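PDB 4CZW: PAN2-PAN3 deadenylation complex catalytic subunit pan2 from Neurospora crassa, which probably shortens the poly(A) tails of messenger RNAs as the catalytic exonuclease subunit of the PAN deadenylation complex. Local coordinates for residues Y87-M91 and Y533-W537; T182-I188 and Q256-N262; I573-P577 and L631-Y635. All blocks are in the same frame, centred on the assembly; numbering follows the deposited sequence.

Contact 1. Residues Y87-M91 and Y533-W537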
# COMPACT_ATOMS: atom_id res chain seq x y z
N TYR A 87 2.64 3.56 -3.70
CA TYR A 87 3.93 3.45 -3.04
C TYR A 87 4.05 2.14 -2.27
O TYR A 87 5.06 1.44 -2.36
CB TYR A 87 4.16 4.63 -2.10
CG TYR A 87 4.09 5.99 -2.76
CD1 TYR A 87 4.38 6.14 -4.11
CD2 TYR A 87 3.72 7.12 -2.04
CE1 TYR A 87 4.31 7.39 -4.72
CE2 TYR A 87 3.65 8.36 -2.64
CZ TYR A 87 3.95 8.49 -3.98
OH TYR A 87 3.88 9.73 -4.58
N VAL A 88 3.00 1.81 -1.52
CA VAL A 88 2.97 0.59 -0.73
C VAL A 88 2.98 -0.64 -1.63
O VAL A 88 3.70 -1.61 -1.37
CB VAL A 88 1.74 0.54 0.20
CG1 VAL A 88 1.68 -0.78 0.95
CG2 VAL A 88 1.77 1.71 1.17
N PHE A 89 2.17 -0.60 -2.68
CA PHE A 89 2.11 -1.70 -3.64
C PHE A 89 3.45 -1.90 -4.33
O PHE A 89 3.87 -3.03 -4.60
CB PHE A 89 1.02 -1.45 -4.69
CG PHE A 89 -0.38 -1.52 -4.15
CD1 PHE A 89 -0.63 -2.05 -2.89
CD2 PHE A 89 -1.45 -1.07 -4.90
CE1 PHE A 89 -1.91 -2.12 -2.39
CE2 PHE A 89 -2.74 -1.13 -4.41
CZ PHE A 89 -2.97 -1.66 -3.16
N ASP A 90 4.13 -0.79 -4.60
CA ASP A 90 5.44 -0.82 -5.25
C ASP A 90 6.47 -1.47 -4.33
O ASP A 90 7.33 -2.21 -4.78
CB ASP A 90 5.88 0.59 -5.64
CG ASP A 90 7.00 0.59 -6.65
OD1 ASP A 90 7.12 -0.39 -7.41
OD2 ASP A 90 7.76 1.58 -6.69
N MSE A 91 6.37 -1.17 -3.03
CA MSE A 91 7.29 -1.74 -2.06
C MSE A 91 7.08 -3.25 -1.91
O MSE A 91 8.04 -4.00 -1.72
CB MSE A 91 7.13 -1.06 -0.70
CG MSE A 91 7.60 0.39 -0.68
SE MSE A 91 7.63 1.14 1.12
CE MSE A 91 5.74 0.99 1.57
N TYR A 533 9.03 12.79 -1.29
CA TYR A 533 9.02 11.34 -1.49
C TYR A 533 8.84 11.00 -2.96
O TYR A 533 9.43 10.04 -3.46
CB TYR A 533 7.92 10.69 -0.65
CG TYR A 533 7.91 9.18 -0.70
CD1 TYR A 533 7.24 8.50 -1.72
CD2 TYR A 533 8.57 8.43 0.26
CE1 TYR A 533 7.23 7.12 -1.77
CE2 TYR A 533 8.57 7.05 0.21
CZ TYR A 533 7.90 6.40 -0.80
OH TYR A 533 7.89 5.02 -0.85
N LYS A 534 8.01 11.79 -3.64
CA LYS A 534 7.70 11.56 -5.05
C LYS A 534 8.96 11.60 -5.90
O LYS A 534 9.12 10.82 -6.83
CB LYS A 534 6.69 12.60 -5.54
CG LYS A 534 6.14 12.33 -6.93
CD LYS A 534 5.17 13.42 -7.36
CE LYS A 534 4.58 13.14 -8.73
NZ LYS A 534 3.73 11.92 -8.73
N LYS A 535 9.86 12.53 -5.57
CA LYS A 535 11.13 12.65 -6.28
C LYS A 535 11.96 11.38 -6.14
O LYS A 535 12.45 10.83 -7.12
CB LYS A 535 11.92 13.85 -5.76
CG LYS A 535 11.19 15.18 -5.89
CD LYS A 535 12.02 16.32 -5.31
CE LYS A 535 11.29 17.64 -5.40
NZ LYS A 535 12.08 18.75 -4.81
N LEU A 536 12.11 10.92 -4.90
CA LEU A 536 12.90 9.73 -4.61
C LEU A 536 12.27 8.49 -5.24
O LEU A 536 12.98 7.62 -5.75
CB LEU A 536 13.04 9.54 -3.10
CG LEU A 536 13.65 10.72 -2.34
CD1 LEU A 536 13.81 10.38 -0.86
CD2 LEU A 536 14.99 11.12 -2.94
N TRP A 537 10.94 8.42 -5.21
CA TRP A 537 10.22 7.29 -5.77
C TRP A 537 10.41 7.21 -7.28
O TRP A 537 10.55 6.12 -7.84
CB TRP A 537 8.73 7.37 -5.43
CG TRP A 537 7.94 6.20 -5.92
CD1 TRP A 537 7.87 4.96 -5.34
CD2 TRP A 537 7.10 6.14 -7.08
NE1 TRP A 537 7.05 4.14 -6.07
CE2 TRP A 537 6.56 4.84 -7.14
CE3 TRP A 537 6.75 7.06 -8.07
CZ2 TRP A 537 5.70 4.44 -8.16
CZ3 TRP A 537 5.89 6.66 -9.08
CH2 TRP A 537 5.37 5.36 -9.11
O HOH W 1 3.08 9.76 -6.96
O HOH W 2 7.53 3.21 -2.51
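Tyr87, Tyr533 and Trp537 form an aromatic cluster between two helical segments whose axes come no closer than 12.8 Å, so side chains rather than backbones bridge the gap. Tyr533 runs antiparallel alongside Tyr87 and lays its CE1 corner over one face of the Tyr87 ring, 3.5 Å from Tyr87 CG; with the planes at 48°, the pair is neither a stack nor a T. Trp537 is met differently: an edge of Tyr87 is turned to the indole face in an edge-to-face pair with planes at 55°, and Tyr87 CE1 stands 3.9 Å from Trp537 CD2. In Trp537, CG anti to the backbone N (chi1 -177°) carries the indole across to the Tyr87 edge and puts NE1 beside Asp90.

Among polar contacts, Trp537 NE1 gives a weak, bent hydrogen bond of 2.7 Å to Asp90 OD2, while Asp90 OD1 is held by Gln93. Two waters extend the link. One joins Tyr87 OH to Lys534 NZ, accepting from that NZ at 2.9 Å; the lysine also binds Thr73 O. The other donates to Tyr87 O at 3.0 Å and to Tyr533 OH, which has Asn559 O as a further partner. With an alanine here, Tyr87's ring would be gone, and Tyr533 and Trp537 would probably be left facing a gap, the Lys534 water without one anchor.

All touching residues are buried. Helix 81-94 belongs to the ubiquitin-protease-like domain and carries the zinc ligand Cys83 one turn before Tyr87, whereas helix 529-541 belongs to the exonuclease domain, making this an interdomain seam. Asn104 of helix 103-109 touches Tyr533, and Val413 of helix 412-415 lies against Lys534.

Contact 2. Residues T182-I188 and Q256-N262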
# COMPACT_ATOMS: atom_id res chain seq x y z
N THR A 182 -21.07 -0.42 -8.01
CA THR A 182 -22.23 -1.20 -8.43
C THR A 182 -23.25 -0.24 -9.03
O THR A 182 -23.99 0.43 -8.30
CB THR A 182 -22.86 -1.98 -7.26
OG1 THR A 182 -21.89 -2.89 -6.71
CG2 THR A 182 -24.07 -2.76 -7.74
N ASP A 183 -23.29 -0.17 -10.35
CA ASP A 183 -24.20 0.74 -11.05
C ASP A 183 -25.65 0.36 -10.79
O ASP A 183 -26.14 -0.66 -11.28
CB ASP A 183 -23.91 0.73 -12.55
CG ASP A 183 -24.76 1.73 -13.31
OD1 ASP A 183 -25.15 2.76 -12.72
OD2 ASP A 183 -25.03 1.49 -14.50
N ALA A 184 -26.34 1.19 -10.00
CA ALA A 184 -27.72 0.90 -9.62
C ALA A 184 -28.49 2.15 -9.24
O ALA A 184 -27.92 3.23 -9.09
CB ALA A 184 -27.74 -0.10 -8.48
N ARG A 185 -29.80 2.00 -9.08
CA ARG A 185 -30.68 3.07 -8.63
C ARG A 185 -31.94 2.49 -8.02
O ARG A 185 -32.32 1.35 -8.32
CB ARG A 185 -31.03 4.02 -9.79
CG ARG A 185 -31.89 3.38 -10.87
CD ARG A 185 -32.29 4.41 -11.92
NE ARG A 185 -33.13 3.82 -12.96
CZ ARG A 185 -33.64 4.50 -13.98
NH1 ARG A 185 -33.39 5.80 -14.11
NH2 ARG A 185 -34.40 3.88 -14.88
N TYR A 186 -32.60 3.26 -7.17
CA TYR A 186 -33.82 2.79 -6.50
C TYR A 186 -35.08 3.20 -7.26
O TYR A 186 -35.27 4.36 -7.59
CB TYR A 186 -33.88 3.32 -5.07
CG TYR A 186 -32.93 2.64 -4.11
CD1 TYR A 186 -33.26 1.42 -3.54
CD2 TYR A 186 -31.71 3.22 -3.78
CE1 TYR A 186 -32.40 0.79 -2.66
CE2 TYR A 186 -30.85 2.59 -2.91
CZ TYR A 186 -31.19 1.38 -2.35
OH TYR A 186 -30.33 0.76 -1.48
N GLN A 187 -35.94 2.22 -7.52
CA GLN A 187 -37.24 2.48 -8.11
C GLN A 187 -38.30 2.54 -7.01
O GLN A 187 -38.66 1.52 -6.43
CB GLN A 187 -37.61 1.42 -9.14
CG GLN A 187 -39.04 1.52 -9.66
CD GLN A 187 -39.43 0.36 -10.54
OE1 GLN A 187 -38.74 0.04 -11.51
NE2 GLN A 187 -40.54 -0.28 -10.21
N ILE A 188 -38.79 3.74 -6.74
CA ILE A 188 -39.80 3.94 -5.71
C ILE A 188 -41.19 4.03 -6.33
O ILE A 188 -41.54 5.02 -6.96
CB ILE A 188 -39.52 5.20 -4.88
CG1 ILE A 188 -38.11 5.16 -4.31
CG2 ILE A 188 -40.55 5.36 -3.77
CD1 ILE A 188 -37.74 6.38 -3.50
N GLN A 256 -40.11 0.07 -2.82
CA GLN A 256 -38.78 0.52 -3.21
C GLN A 256 -37.85 -0.66 -3.48
O GLN A 256 -37.55 -1.44 -2.58
CB GLN A 256 -38.19 1.41 -2.12
CG GLN A 256 -39.08 2.59 -1.75
CD GLN A 256 -38.96 2.98 -0.29
OE1 GLN A 256 -38.15 2.41 0.45
NE2 GLN A 256 -39.77 3.94 0.14
N ARG A 257 -37.40 -0.78 -4.72
CA ARG A 257 -36.50 -1.86 -5.10
C ARG A 257 -35.23 -1.33 -5.75
O ARG A 257 -35.28 -0.42 -6.58
CB ARG A 257 -37.21 -2.83 -6.05
CG ARG A 257 -38.61 -3.21 -5.61
CD ARG A 257 -39.14 -4.40 -6.38
NE ARG A 257 -40.54 -4.67 -6.06
CZ ARG A 257 -41.16 -5.81 -6.34
NH1 ARG A 257 -40.51 -6.80 -6.94
NH2 ARG A 257 -42.44 -5.97 -6.02
N LYS A 258 -34.09 -1.88 -5.36
CA LYS A 258 -32.81 -1.46 -5.91
C LYS A 258 -32.57 -2.11 -7.27
O LYS A 258 -32.21 -3.28 -7.35
CB LYS A 258 -31.67 -1.81 -4.95
CG LYS A 258 -30.32 -1.25 -5.37
CD LYS A 258 -29.27 -1.46 -4.28
CE LYS A 258 -27.97 -0.77 -4.64
NZ LYS A 258 -26.95 -0.89 -3.56
N ILE A 259 -32.78 -1.33 -8.33
CA ILE A 259 -32.57 -1.82 -9.68
C ILE A 259 -31.09 -1.81 -10.03
O ILE A 259 -30.47 -0.75 -10.12
CB ILE A 259 -33.34 -0.97 -10.71
CG1 ILE A 259 -34.80 -0.79 -10.27
CG2 ILE A 259 -33.27 -1.61 -12.09
CD1 ILE A 259 -35.56 -2.09 -10.12
N ILE A 260 -30.53 -3.00 -10.23
CA ILE A 260 -29.09 -3.14 -10.46
C ILE A 260 -28.76 -3.24 -11.95
O ILE A 260 -29.28 -4.10 -12.66
CB ILE A 260 -28.54 -4.37 -9.73
CG1 ILE A 260 -28.83 -4.26 -8.23
CG2 ILE A 260 -27.04 -4.52 -9.98
CD1 ILE A 260 -28.37 -5.45 -7.42
N PHE A 261 -27.88 -2.35 -12.41
CA PHE A 261 -27.50 -2.30 -13.82
C PHE A 261 -26.17 -3.01 -14.07
O PHE A 261 -26.09 -3.88 -14.94
CB PHE A 261 -27.40 -0.84 -14.29
CG PHE A 261 -28.67 -0.06 -14.11
CD1 PHE A 261 -29.90 -0.62 -14.44
CD2 PHE A 261 -28.65 1.22 -13.60
CE1 PHE A 261 -31.07 0.09 -14.28
CE2 PHE A 261 -29.81 1.94 -13.43
CZ PHE A 261 -31.03 1.38 -13.77
N ASN A 262 -25.14 -2.64 -13.32
CA ASN A 262 -23.82 -3.23 -13.49
C ASN A 262 -23.16 -3.61 -12.17
O ASN A 262 -23.37 -2.96 -11.14
CB ASN A 262 -22.90 -2.29 -14.26
CG ASN A 262 -23.09 -2.39 -15.76
OD1 ASN A 262 -22.54 -3.28 -16.41
ND2 ASN A 262 -23.87 -1.47 -16.32
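The Phe261 ring meets Asp183 and Arg185 along its edge, with Asp183 CG and Arg185 NE near its plane and NE 3.3 Å from Phe261 CZ; one face has Ile259 O above its centre. Tyr186 offers a face to the extended Lys258 chain, whose CG lies 4.3 Å from the ring centroid, 23° off the normal, a CH-pi contact. Beyond it, Lys258 CE reaches Ala184 CB at 3.9 Å, and its NZ bonds Thr203.

The backbones run antiparallel. Arg185 with Ile259 and Gln187 with Arg257 are hydrogen-bonded pairs, the latter closed by Gln187 N to Arg257 O (2.9 Å) and Arg257 N to Gln187 O (3.1 Å). At the far end Asp183 O accepts from both Phe261 N, 2.7 Å away, and Asn262 N, 3.0 Å away. Two consecutive residues facing one fit a classic beta bulge, and helical psi at Phe261 (-53°) supports it.

Both are inner strands of a four-stranded antiparallel sheet in the pseudo-UCH scaffold domain: 196-201 flanks strand 183-190, and 238-245 flanks strand 250-262. Beyond Ile188 lies the zinc site of Cys190, Cys193, Cys245 and Cys248, a zinc-tipped sheet resembling the fingers of ubiquitin-specific proteases.

Contact 3. Residues I573-P577 and L631-Y635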
# COMPACT_ATOMS: atom_id res chain seq x y z
N ILE A 573 30.59 -1.79 1.66
CA ILE A 573 31.80 -1.93 0.86
C ILE A 573 33.05 -2.13 1.71
O ILE A 573 33.82 -3.06 1.48
CB ILE A 573 32.01 -0.70 -0.05
CG1 ILE A 573 30.99 -0.70 -1.19
CG2 ILE A 573 33.41 -0.68 -0.61
CD1 ILE A 573 31.12 0.49 -2.12
N PHE A 574 33.23 -1.27 2.71
CA PHE A 574 34.42 -1.33 3.55
C PHE A 574 34.23 -2.22 4.77
O PHE A 574 34.49 -1.81 5.90
CB PHE A 574 34.84 0.08 3.98
CG PHE A 574 35.39 0.91 2.86
CD1 PHE A 574 36.70 0.75 2.44
CD2 PHE A 574 34.60 1.85 2.22
CE1 PHE A 574 37.21 1.51 1.40
CE2 PHE A 574 35.10 2.62 1.18
CZ PHE A 574 36.41 2.45 0.78
N MSE A 575 33.77 -3.44 4.53
CA MSE A 575 33.69 -4.45 5.58
C MSE A 575 34.68 -5.58 5.31
O MSE A 575 34.83 -6.01 4.17
CB MSE A 575 32.28 -5.03 5.68
CG MSE A 575 31.24 -4.11 6.29
SE MSE A 575 29.57 -5.06 6.63
CE MSE A 575 29.33 -5.89 4.88
N LYS A 576 35.35 -6.04 6.35
CA LYS A 576 36.12 -7.27 6.24
C LYS A 576 35.13 -8.42 6.44
O LYS A 576 34.52 -8.53 7.51
CB LYS A 576 37.26 -7.32 7.25
CG LYS A 576 38.51 -8.02 6.73
CD LYS A 576 39.67 -7.94 7.71
CE LYS A 576 39.67 -9.11 8.69
NZ LYS A 576 38.51 -9.10 9.63
N PRO A 577 34.98 -9.27 5.42
CA PRO A 577 33.89 -10.24 5.23
C PRO A 577 33.35 -10.95 6.49
O PRO A 577 32.13 -11.00 6.64
CB PRO A 577 34.51 -11.26 4.26
CG PRO A 577 35.42 -10.43 3.43
CD PRO A 577 35.99 -9.38 4.34
N LEU A 631 41.99 -2.48 3.22
CA LEU A 631 40.95 -3.09 4.03
C LEU A 631 41.54 -3.76 5.27
O LEU A 631 40.94 -3.72 6.35
CB LEU A 631 40.15 -4.11 3.21
CG LEU A 631 38.87 -4.64 3.84
CD1 LEU A 631 37.94 -3.50 4.21
CD2 LEU A 631 38.17 -5.61 2.89
N GLU A 632 42.71 -4.36 5.12
CA GLU A 632 43.42 -4.96 6.24
C GLU A 632 43.89 -3.89 7.22
O GLU A 632 43.83 -4.07 8.44
CB GLU A 632 44.62 -5.77 5.75
CG GLU A 632 44.26 -7.07 5.05
CD GLU A 632 43.63 -8.09 5.98
OE1 GLU A 632 43.90 -8.03 7.20
OE2 GLU A 632 42.88 -8.96 5.49
N ALA A 633 44.36 -2.77 6.68
CA ALA A 633 44.85 -1.67 7.50
C ALA A 633 43.73 -1.03 8.31
O ALA A 633 43.95 -0.57 9.43
CB ALA A 633 45.53 -0.63 6.62
N LEU A 634 42.53 -1.00 7.73
CA LEU A 634 41.36 -0.47 8.42
C LEU A 634 41.04 -1.27 9.67
O LEU A 634 40.52 -0.73 10.65
CB LEU A 634 40.15 -0.47 7.48
CG LEU A 634 39.91 0.79 6.64
CD1 LEU A 634 38.86 0.53 5.58
CD2 LEU A 634 39.49 1.95 7.53
N TYR A 635 41.35 -2.56 9.65
CA TYR A 635 41.07 -3.43 10.78
C TYR A 635 42.35 -3.88 11.46
O TYR A 635 42.86 -4.98 11.21
CB TYR A 635 40.24 -4.64 10.33
CG TYR A 635 38.85 -4.29 9.83
CD1 TYR A 635 38.64 -3.95 8.50
CD2 TYR A 635 37.76 -4.32 10.68
CE1 TYR A 635 37.37 -3.63 8.04
CE2 TYR A 635 36.48 -4.01 10.23
CZ TYR A 635 36.30 -3.66 8.91
OH TYR A 635 35.04 -3.35 8.45
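Phe574, the centre of an inverse gamma turn directly after helix 570-573, turns its carbonyl toward Tyr635, which follows helix 627-634; the turn is closed by a weak bond from Met575 N to Ile573 O. Tyr635 OH donates to Phe574 O at 3.0 Å, approaching in the carbonyl plane on a lone pair at a C=O...donor angle of 130°. The same hydroxyl accepts a weak bond from Lys576 N, 3.4 Å away, so one phenol oxygen takes hold of the loop at two backbone points. Arg581 O is a weak, competing acceptor for the hydroxyl proton.

One face of the Tyr635 ring meets the loop as well. With CG anti to its own carbonyl carbon (chi1 -65°), the ring extends past Lys576, which heads the other way and sets CB over that face, 4.0 Å from the centroid and 19° off the normal. This is a CH-pi contact; Lys576 NZ, 5.2 Å from the centroid, adds at most a weak cation-pi attraction.

In fold terms, helix 570-573 follows strand 567-569 of the mixed exonuclease sheet, and the loop after it packs against helix 627-634 near the C-terminal end of the modelled chain, away from the zinc sites and from the probable catalytic metal site.

Leu631 packs its two methyls against the loop backbone: CD2 is 3.6 Å from Met575 O, and CD1 is 4.0 Å from Phe574 C. Beside it, Phe574 CD1 touches Leu634 CD1 at 3.8 Å. Leu634 also rests on Phe587 and Tyr591 of helix 585-592, while Phe574 reaches Tyr618 of helix 604-623. On the other flank Lys576 CD passes Glu632 OE2 at 4.0 Å, but their charged atoms are not in contact.

How the contacts relate
The three contacts are spread widely over the catalytic unit. Contact 2 lies within the ubiquitin-protease-like domain, in a four-stranded sheet next to one zinc site; contact 3 packs a loop of the exonuclease part against helix 627-634; contact 1 joins the two domains. Along the chain, contact 2 is nested inside the loop that contact 1 closes, and contact 3 opens afterwards. Centres of contacts 1 and 2 are 39 Å apart, those of 1 and 3 34 Å, while the centres of contacts 2 and 3 are 71 Å apart, on opposite sides of the chain's centre. This geometry is consistent with a protease-like domain acting as a scaffold, with contact 1 at its junction with the exonuclease and contact 2 far from that junction.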